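Local coordinates for histone-lysine N-methyltransferase, H3 lysine-9 specific SUVH4 (Arabidopsis thaliana, PDB 4QEO), which methylates histone H3 to set the H3K9 mark of transcriptional repression and binds methylated DNA, so that DNA methylation and histone methylation are coupled, at residues Leu26-Gln30 with Ala31-Arg35; Lys13-Lys16 with Cys17-Phe21; Leu155-Cys158 with Cys159-Asn162. All coordinates share one frame; numbering follows the deposited sequence.

Interaction 1: residues Leu26-Gln30 with Ala31-Arg35. With nucleotides of chain B; nucleotides of chain C.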
loop_
_atom_site.group_PDB
_atom_site.type_symbol
_atom_site.label_atom_id
_atom_site.label_comp_id
_atom_site.label_asym_id
_atom_site.label_seq_id
_atom_site.Cartn_x
_atom_site.Cartn_y
_atom_site.Cartn_z
ATOM N N LEU A 26 -11.979 -3.867 -3.009
ATOM C CA LEU A 26 -11.808 -4.527 -4.298
ATOM C C LEU A 26 -12.965 -5.492 -4.589
ATOM O O LEU A 26 -13.380 -5.633 -5.743
ATOM C CB LEU A 26 -10.449 -5.220 -4.390
ATOM C CG LEU A 26 -9.258 -4.262 -4.342
ATOM C CD1 LEU A 26 -7.937 -5.036 -4.274
ATOM C CD2 LEU A 26 -9.269 -3.325 -5.536
ATOM N N LEU A 27 -13.493 -6.137 -3.550
ATOM C CA LEU A 27 -14.680 -6.961 -3.738
ATOM C C LEU A 27 -15.871 -6.141 -4.216
ATOM O O LEU A 27 -16.647 -6.616 -5.046
ATOM C CB LEU A 27 -15.054 -7.715 -2.468
ATOM C CG LEU A 27 -14.200 -8.904 -2.048
ATOM C CD1 LEU A 27 -14.514 -9.259 -0.600
ATOM C CD2 LEU A 27 -14.433 -10.121 -2.965
ATOM N N CYS A 28 -16.039 -4.926 -3.684
ATOM C CA CYS A 28 -17.134 -4.057 -4.128
ATOM C C CYS A 28 -16.913 -3.533 -5.547
ATOM O O CYS A 28 -17.864 -3.400 -6.319
ATOM C CB CYS A 28 -17.355 -2.885 -3.149
ATOM S SG CYS A 28 -17.902 -3.445 -1.534
ATOM N N VAL A 29 -15.660 -3.229 -5.886
ATOM C CA VAL A 29 -15.313 -2.872 -7.261
ATOM C C VAL A 29 -15.697 -4.019 -8.227
ATOM O O VAL A 29 -16.330 -3.796 -9.269
ATOM C CB VAL A 29 -13.812 -2.529 -7.404
ATOM C CG1 VAL A 29 -13.418 -2.408 -8.881
ATOM C CG2 VAL A 29 -13.467 -1.234 -6.643
ATOM N N GLN A 30 -15.330 -5.244 -7.860
ATOM C CA GLN A 30 -15.662 -6.418 -8.665
ATOM C C GLN A 30 -17.171 -6.589 -8.806
ATOM O O GLN A 30 -17.676 -6.920 -9.883
ATOM C CB GLN A 30 -15.047 -7.689 -8.069
ATOM C CG GLN A 30 -15.453 -8.970 -8.806
ATOM C CD GLN A 30 -14.558 -10.157 -8.487
ATOM O OE1 GLN A 30 -13.740 -10.568 -9.315
ATOM N NE2 GLN A 30 -14.717 -10.722 -7.293
ATOM N N ALA A 31 -17.888 -6.350 -7.713
ATOM C CA ALA A 31 -19.344 -6.460 -7.722
ATOM C C ALA A 31 -19.970 -5.273 -8.435
ATOM O O ALA A 31 -21.187 -5.205 -8.577
ATOM C CB ALA A 31 -19.886 -6.585 -6.308
ATOM N N LYS A 32 -19.130 -4.338 -8.876
ATOM C CA LYS A 32 -19.563 -3.210 -9.691
ATOM C C LYS A 32 -20.583 -2.325 -8.956
ATOM O O LYS A 32 -21.483 -1.753 -9.566
ATOM C CB LYS A 32 -20.116 -3.709 -11.037
ATOM C CG LYS A 32 -19.962 -2.729 -12.194
ATOM C CD LYS A 32 -20.152 -3.406 -13.550
ATOM C CE LYS A 32 -19.056 -4.424 -13.832
ATOM N NZ LYS A 32 -19.120 -4.944 -15.235
ATOM N N LEU A 33 -20.472 -2.247 -7.642
ATOM C CA LEU A 33 -21.300 -1.348 -6.867
ATOM C C LEU A 33 -20.871 0.089 -7.071
ATOM O O LEU A 33 -19.789 0.353 -7.500
ATOM C CB LEU A 33 -21.238 -1.698 -5.409
ATOM C CG LEU A 33 -21.545 -3.132 -5.108
ATOM C CD1 LEU A 33 -21.470 -3.467 -3.636
ATOM C CD2 LEU A 33 -22.901 -3.486 -5.683
ATOM N N SER A 34 -21.769 1.012 -6.817
ATOM C CA SER A 34 -21.440 2.423 -6.836
ATOM C C SER A 34 -20.593 2.779 -5.621
ATOM O O SER A 34 -20.729 2.187 -4.587
ATOM C CB SER A 34 -22.688 3.282 -6.916
ATOM O OG SER A 34 -23.501 3.130 -5.780
ATOM N N ARG A 35 -19.664 3.691 -5.798
ATOM C CA ARG A 35 -18.865 4.161 -4.679
ATOM C C ARG A 35 -18.389 3.002 -3.836
ATOM O O ARG A 35 -18.700 2.900 -2.687
ATOM C CB ARG A 35 -19.581 5.219 -3.864
ATOM C CG ARG A 35 -19.730 6.539 -4.561
ATOM C CD ARG A 35 -18.405 7.135 -4.957
ATOM N NE ARG A 35 -17.557 7.406 -3.816
ATOM C CZ ARG A 35 -17.563 8.529 -3.132
ATOM N NH1 ARG A 35 -18.390 9.488 -3.440
ATOM N NH2 ARG A 35 -16.758 8.675 -2.116
ATOM P P DT B 9 -11.920 11.004 -1.953
ATOM O OP1 DT B 9 -11.532 9.886 -1.175
ATOM O OP2 DT B 9 -10.956 11.988 -2.326
ATOM O "O5'" DT B 9 -12.620 10.475 -3.272
ATOM C "C5'" DT B 9 -13.538 9.383 -3.225
ATOM C "C4'" DT B 9 -14.292 9.242 -4.526
ATOM O "O4'" DT B 9 -15.241 10.294 -4.665
ATOM C "C3'" DT B 9 -13.454 9.290 -5.805
ATOM O "O3'" DT B 9 -13.187 7.969 -6.243
ATOM C "C2'" DT B 9 -14.338 10.014 -6.803
ATOM C "C1'" DT B 9 -15.588 10.372 -6.023
ATOM N N1 DT B 9 -16.113 11.712 -6.255
ATOM C C2 DT B 9 -17.440 11.853 -6.581
ATOM O O2 DT B 9 -18.188 10.910 -6.743
ATOM N N3 DT B 9 -17.856 13.147 -6.723
ATOM C C4 DT B 9 -17.101 14.286 -6.558
ATOM O O4 DT B 9 -17.617 15.380 -6.699
ATOM C C5 DT B 9 -15.726 14.065 -6.194
ATOM C C7 DT B 9 -14.824 15.243 -6.015
ATOM C C6 DT B 9 -15.310 12.806 -6.047
ATOM P P DG C 7 -25.902 6.442 -5.412
ATOM O OP1 DG C 7 -25.276 5.385 -6.157
ATOM O OP2 DG C 7 -27.167 6.204 -4.764
ATOM O "O5'" DG C 7 -24.996 6.816 -4.168
ATOM C "C5'" DG C 7 -23.572 6.791 -4.225
ATOM C "C4'" DG C 7 -23.015 7.268 -2.907
ATOM O "O4'" DG C 7 -23.139 8.696 -2.860
ATOM C "C3'" DG C 7 -23.764 6.758 -1.687
ATOM O "O3'" DG C 7 -23.153 5.562 -1.229
ATOM C "C2'" DG C 7 -23.611 7.892 -0.696
ATOM C "C1'" DG C 7 -23.457 9.134 -1.562
ATOM N N9 DG C 7 -24.646 9.966 -1.661
ATOM C C8 DG C 7 -25.943 9.533 -1.746
ATOM N N7 DG C 7 -26.804 10.506 -1.823
ATOM C C5 DG C 7 -26.027 11.652 -1.804
ATOM C C6 DG C 7 -26.403 13.017 -1.862
ATOM O O6 DG C 7 -27.531 13.499 -1.946
ATOM N N1 DG C 7 -25.296 13.852 -1.804
ATOM C C2 DG C 7 -23.997 13.432 -1.694
ATOM N N2 DG C 7 -23.071 14.391 -1.655
ATOM N N3 DG C 7 -23.634 12.166 -1.642
ATOM C C4 DG C 7 -24.693 11.336 -1.690
#
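Cys-28 and Leu-33 meet across the C-terminal end of helix 10-30, which closes in a Schellman motif. Cys-28 SG lies against Leu-33 CD1 at 4.1 Å, and the backbone beneath them is tied by the long bond of the motif, Leu-33 N to Cys-28 O at 3.1 Å. Leu-33 N lies almost on the extension of the Cys-28 C=O bond. Lys-32 N closes the inner loop on Val-29 O at 2.9 Å, although here the donor stands well above the carbonyl plane, away from a lone pair. An ordinary i to i+4 helical bond, Ala-31 N to Leu-27 O, precedes the motif. The turn needs the positive phi of Lys-32 (61°), which lets the chain swing back over the helix end before it leaves. Pro-36 and Lys-39 of helix 36-46 touch Cys-28, so the capped end also packs against the next helix.

Beyond the motif the chain runs to the DNA. Ser-34 OG donates to OP1 of DG7 of chain C at 2.9 Å, anchoring the loop on a backbone phosphate. Arg-35, at the N-cap position of helix 36-46, bends at chi2 and chi3 (-59° and -62°), which brings its guanidinium to the DT9 sugar; NE forms a salt bridge with Asp-37, while NH1 donates to N3 of an adenine. Over the centre of one guanidinium face, 3.2 Å above its plane, sits O4' of DT9 of chain B.

Interaction 2: residues Lys13-Lys16 with Cys17-Phe21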
loop_
_atom_site.group_PDB
_atom_site.type_symbol
_atom_site.label_atom_id
_atom_site.label_comp_id
_atom_site.label_asym_id
_atom_site.label_seq_id
_atom_site.Cartn_x
_atom_site.Cartn_y
_atom_site.Cartn_z
ATOM N N LYS A 13 -1.559 -3.494 13.694
ATOM C CA LYS A 13 -3.025 -3.483 13.752
ATOM C C LYS A 13 -3.623 -2.544 12.707
ATOM O O LYS A 13 -4.648 -2.869 12.078
ATOM C CB LYS A 13 -3.514 -3.095 15.146
ATOM C CG LYS A 13 -3.190 -4.144 16.206
ATOM C CD LYS A 13 -3.488 -3.633 17.598
ATOM C CE LYS A 13 -4.966 -3.348 17.786
ATOM N NZ LYS A 13 -5.251 -2.796 19.141
ATOM N N VAL A 14 -2.992 -1.375 12.550
ATOM C CA VAL A 14 -3.371 -0.422 11.511
ATOM C C VAL A 14 -3.203 -1.076 10.137
ATOM O O VAL A 14 -4.142 -1.084 9.322
ATOM C CB VAL A 14 -2.548 0.898 11.586
ATOM C CG1 VAL A 14 -2.795 1.760 10.343
ATOM C CG2 VAL A 14 -2.913 1.701 12.877
ATOM N N THR A 15 -2.017 -1.639 9.899
ATOM C CA THR A 15 -1.729 -2.317 8.629
ATOM C C THR A 15 -2.805 -3.332 8.277
ATOM O O THR A 15 -3.324 -3.358 7.152
ATOM C CB THR A 15 -0.385 -3.061 8.688
ATOM O OG1 THR A 15 0.665 -2.118 8.896
ATOM C CG2 THR A 15 -0.133 -3.829 7.387
ATOM N N LYS A 16 -3.145 -4.156 9.263
ATOM C CA LYS A 16 -4.125 -5.223 9.090
ATOM C C LYS A 16 -5.499 -4.679 8.770
ATOM O O LYS A 16 -6.191 -5.208 7.890
ATOM C CB LYS A 16 -4.175 -6.088 10.352
ATOM C CG LYS A 16 -5.429 -6.919 10.505
ATOM C CD LYS A 16 -5.351 -7.783 11.755
ATOM C CE LYS A 16 -6.693 -8.423 12.081
ATOM N NZ LYS A 16 -6.603 -9.316 13.273
ATOM N N CYS A 17 -5.895 -3.621 9.491
ATOM C CA CYS A 17 -7.194 -2.999 9.264
ATOM C C CYS A 17 -7.302 -2.443 7.844
ATOM O O CYS A 17 -8.318 -2.639 7.166
ATOM C CB CYS A 17 -7.465 -1.893 10.304
ATOM S SG CYS A 17 -8.976 -0.906 10.007
ATOM N N LEU A 18 -6.249 -1.761 7.408
ATOM C CA LEU A 18 -6.160 -1.234 6.045
ATOM C C LEU A 18 -6.167 -2.352 4.978
ATOM O O LEU A 18 -6.742 -2.179 3.904
ATOM C CB LEU A 18 -4.901 -0.384 5.899
ATOM C CG LEU A 18 -4.939 0.919 6.729
ATOM C CD1 LEU A 18 -3.636 1.687 6.621
ATOM C CD2 LEU A 18 -6.079 1.784 6.276
ATOM N N ARG A 19 -5.538 -3.492 5.270
ATOM C CA ARG A 19 -5.595 -4.620 4.319
ATOM C C ARG A 19 -7.014 -5.167 4.215
ATOM O O ARG A 19 -7.498 -5.473 3.116
ATOM C CB ARG A 19 -4.609 -5.745 4.678
ATOM C CG ARG A 19 -3.149 -5.329 4.609
ATOM C CD ARG A 19 -2.208 -6.427 5.081
ATOM N NE ARG A 19 -0.814 -6.047 4.859
ATOM C CZ ARG A 19 0.233 -6.793 5.202
ATOM N NH1 ARG A 19 0.049 -7.972 5.778
ATOM N NH2 ARG A 19 1.462 -6.366 4.954
ATOM N N LEU A 20 -7.689 -5.271 5.357
ATOM C CA LEU A 20 -9.075 -5.727 5.364
ATOM C C LEU A 20 -9.967 -4.779 4.540
ATOM O O LEU A 20 -10.800 -5.225 3.732
ATOM C CB LEU A 20 -9.596 -5.818 6.799
ATOM C CG LEU A 20 -10.577 -6.939 7.159
ATOM C CD1 LEU A 20 -11.222 -6.646 8.497
ATOM C CD2 LEU A 20 -11.644 -7.178 6.091
ATOM N N PHE A 21 -9.805 -3.472 4.756
ATOM C CA PHE A 21 -10.559 -2.505 3.958
ATOM C C PHE A 21 -10.252 -2.625 2.458
ATOM O O PHE A 21 -11.156 -2.554 1.633
ATOM C CB PHE A 21 -10.316 -1.064 4.408
ATOM C CG PHE A 21 -10.872 -0.050 3.453
ATOM C CD1 PHE A 21 -12.242 0.147 3.354
ATOM C CD2 PHE A 21 -10.030 0.683 2.627
ATOM C CE1 PHE A 21 -12.762 1.074 2.464
ATOM C CE2 PHE A 21 -10.547 1.609 1.721
ATOM C CZ PHE A 21 -11.910 1.806 1.641
#
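One face of the Arg-19 guanidinium is covered by Thr-15, whose methyl CG2 stands 3.3 Å above the plane, displaced toward the rim. The closest approach is Thr-15 CG2 to Arg-19 NE, 3.4 Å. This NE belongs to a salt bridge with Asp-490, which also touches Thr-15, so methyl and carboxylate together probably limit how the flat group can turn. The rotamer of Thr-15 explains both contacts: with CG2 trans to the backbone N, its OG1 swings back (chi1 -63°) to bond the carbonyl of His-11 one turn earlier. Replacing Arg-19 with an alanine would probably leave Asp-490 without its charged mate and uncover the Thr-15 methyl.

A second pair one residue back follows the same spacing. Val-14 CG1 rests beside Leu-18 CD1 at 3.8 Å, the two side chains pointing the same way. Regular i to i+4 backbone bonds hold both pairs in step; the straightest, Leu-18 N to Val-14 O, is 2.9 Å long with an N-H...O angle of 172°.

Around this helix, 10-30, the surroundings differ from flank to flank: Leu-18 and Phe-21 pack on helix 72-78, Cys-17 and Leu-20 reach Met-44 of helix 36-46, and Arg-19 reaches the loop of Ala-489 and Asp-490.

Interaction 3: residues Leu155-Cys158 with Cys159-Asn162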
loop_
_atom_site.group_PDB
_atom_site.type_symbol
_atom_site.label_atom_id
_atom_site.label_comp_id
_atom_site.label_asym_id
_atom_site.label_seq_id
_atom_site.Cartn_x
_atom_site.Cartn_y
_atom_site.Cartn_z
ATOM N N LEU A 155 -14.785 23.172 17.251
ATOM C CA LEU A 155 -13.474 23.847 17.149
ATOM C C LEU A 155 -13.368 24.995 18.146
ATOM O O LEU A 155 -12.299 25.245 18.726
ATOM C CB LEU A 155 -13.243 24.364 15.729
ATOM C CG LEU A 155 -12.942 23.264 14.684
ATOM C CD1 LEU A 155 -12.981 23.852 13.276
ATOM C CD2 LEU A 155 -11.578 22.657 14.979
ATOM N N LYS A 156 -14.475 25.709 18.350
ATOM C CA LYS A 156 -14.468 26.769 19.375
ATOM C C LYS A 156 -14.138 26.199 20.756
ATOM O O LYS A 156 -13.347 26.773 21.519
ATOM C CB LYS A 156 -15.819 27.514 19.384
ATOM C CG LYS A 156 -16.245 28.127 20.734
ATOM C CD LYS A 156 -17.648 28.803 20.577
ATOM C CE LYS A 156 -18.332 29.134 21.923
ATOM N NZ LYS A 156 -17.642 30.236 22.639
ATOM N N HIS A 157 -14.729 25.054 21.083
ATOM C CA HIS A 157 -14.460 24.457 22.389
ATOM C C HIS A 157 -13.005 23.973 22.475
ATOM O O HIS A 157 -12.386 24.041 23.540
ATOM C CB HIS A 157 -15.449 23.318 22.699
ATOM C CG HIS A 157 -16.848 23.802 22.981
ATOM N ND1 HIS A 157 -17.967 23.033 22.745
ATOM C CD2 HIS A 157 -17.302 24.990 23.455
ATOM C CE1 HIS A 157 -19.051 23.714 23.092
ATOM N NE2 HIS A 157 -18.672 24.909 23.513
ATOM N N CYS A 158 -12.471 23.483 21.360
ATOM C CA CYS A 158 -11.059 23.107 21.333
ATOM C C CYS A 158 -10.163 24.278 21.710
ATOM O O CYS A 158 -9.236 24.132 22.534
ATOM C CB CYS A 158 -10.654 22.584 19.950
ATOM S SG CYS A 158 -11.278 20.950 19.555
ATOM N N CYS A 159 -10.418 25.421 21.074
ATOM C CA CYS A 159 -9.704 26.664 21.386
ATOM C C CYS A 159 -9.812 26.998 22.863
ATOM O O CYS A 159 -8.816 27.305 23.518
ATOM C CB CYS A 159 -10.305 27.837 20.582
ATOM S SG CYS A 159 -9.472 29.422 20.868
ATOM N N GLU A 160 -11.031 26.939 23.383
ATOM C CA GLU A 160 -11.289 27.323 24.772
ATOM C C GLU A 160 -10.685 26.366 25.819
ATOM O O GLU A 160 -10.416 26.774 26.948
ATOM C CB GLU A 160 -12.792 27.498 24.986
ATOM C CG GLU A 160 -13.267 28.821 24.347
ATOM C CD GLU A 160 -14.767 28.923 24.173
ATOM O OE1 GLU A 160 -15.472 27.934 24.463
ATOM O OE2 GLU A 160 -15.227 30.005 23.730
ATOM N N TYR A 161 -10.460 25.113 25.435
ATOM C CA TYR A 161 -9.885 24.119 26.364
ATOM C C TYR A 161 -8.467 23.625 26.065
ATOM O O TYR A 161 -7.963 22.726 26.751
ATOM C CB TYR A 161 -10.802 22.912 26.482
ATOM C CG TYR A 161 -11.985 23.192 27.344
ATOM C CD1 TYR A 161 -11.892 23.051 28.722
ATOM C CD2 TYR A 161 -13.189 23.634 26.795
ATOM C CE1 TYR A 161 -12.964 23.316 29.537
ATOM C CE2 TYR A 161 -14.280 23.907 27.612
ATOM C CZ TYR A 161 -14.155 23.742 28.980
ATOM O OH TYR A 161 -15.204 24.001 29.816
ATOM N N ASN A 162 -7.830 24.241 25.079
ATOM C CA ASN A 162 -6.518 23.839 24.617
ATOM C C ASN A 162 -6.440 22.384 24.135
ATOM O O ASN A 162 -5.419 21.717 24.311
ATOM C CB ASN A 162 -5.468 24.139 25.696
ATOM C CG ASN A 162 -5.189 25.598 25.818
ATOM O OD1 ASN A 162 -5.545 26.371 24.930
ATOM N ND2 ASN A 162 -4.561 26.006 26.927
#
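The contact of Lys-156 with Glu-160 is an i to i+4 salt bridge on the last turns of helix 151-161, a helix lying against the sheet of the SRA domain. Lys-156 NZ reaches Glu-160 OE2 at 2.7 Å, arriving on the syn side of the carboxylate and 15° out of its plane. The lysine gets there because its chain runs extended as far as CE and then folds over at chi4 (70°), which turns the ammonium back toward the acid. Its aliphatic part lies near the carboxylate as well, and the side chain also touches Phe-193 of strand 180-197.

The other carboxylate oxygen serves a second neighbour. Glu-160 OE1 comes to the edge of the His-157 ring, in its plane, at 3.6 Å from His-157 CD2, with ring and carboxylate turned 42° apart. The ring atom facing the oxygen is a carbon, so this is a close approach and not a hydrogen bond; the imidazole is held through ND1, which is hydrogen-bonded to the carbonyl of Pro-105.

Tyr-161 meets the carbonyl of the same histidine twice. Its N donates to His-157 O at 2.9 Å, and its ring edge, through CD2, lies 3.4 Å from that oxygen. A weak second bond joins Tyr-161 N to Cys-158 O. Facing inward, Leu-155 and Cys-158 pack on Ala-107 and Val-165, residues of strands 106-112 and 165-172.

Asn-162 then leaves helical geometry with positive phi, and the helix ends in a Schellman motif. The whole is an amphipathic helix, with its buried side on the SRA sheet and an ion pair along its outer flank.

In the fold
Interactions 1 and 2 both use helix 10-30: residues 13-21 form its earlier turns, 26-30 its capped end, and 31-35 the loop that leaves it for the DNA. Their centres are 19 Å apart. Interaction 3 lies in the SRA domain, its centre 40 Å from that of interaction 1. It shares the Schellman ending with interaction 1, but only interaction 1 grips the DNA directly. The nearest atom of interaction 2 is about 9 Å from the bound nucleic acid. For interaction 3 the nearest atom is about 7 Å from the bound nucleic acid. The Arg-19 side chain is about 11 Å from that of Cys-463, a zinc ligand. Separately, the side chain of Gln-30 is about 13 Å from a zinc ion of the pre-SET cluster.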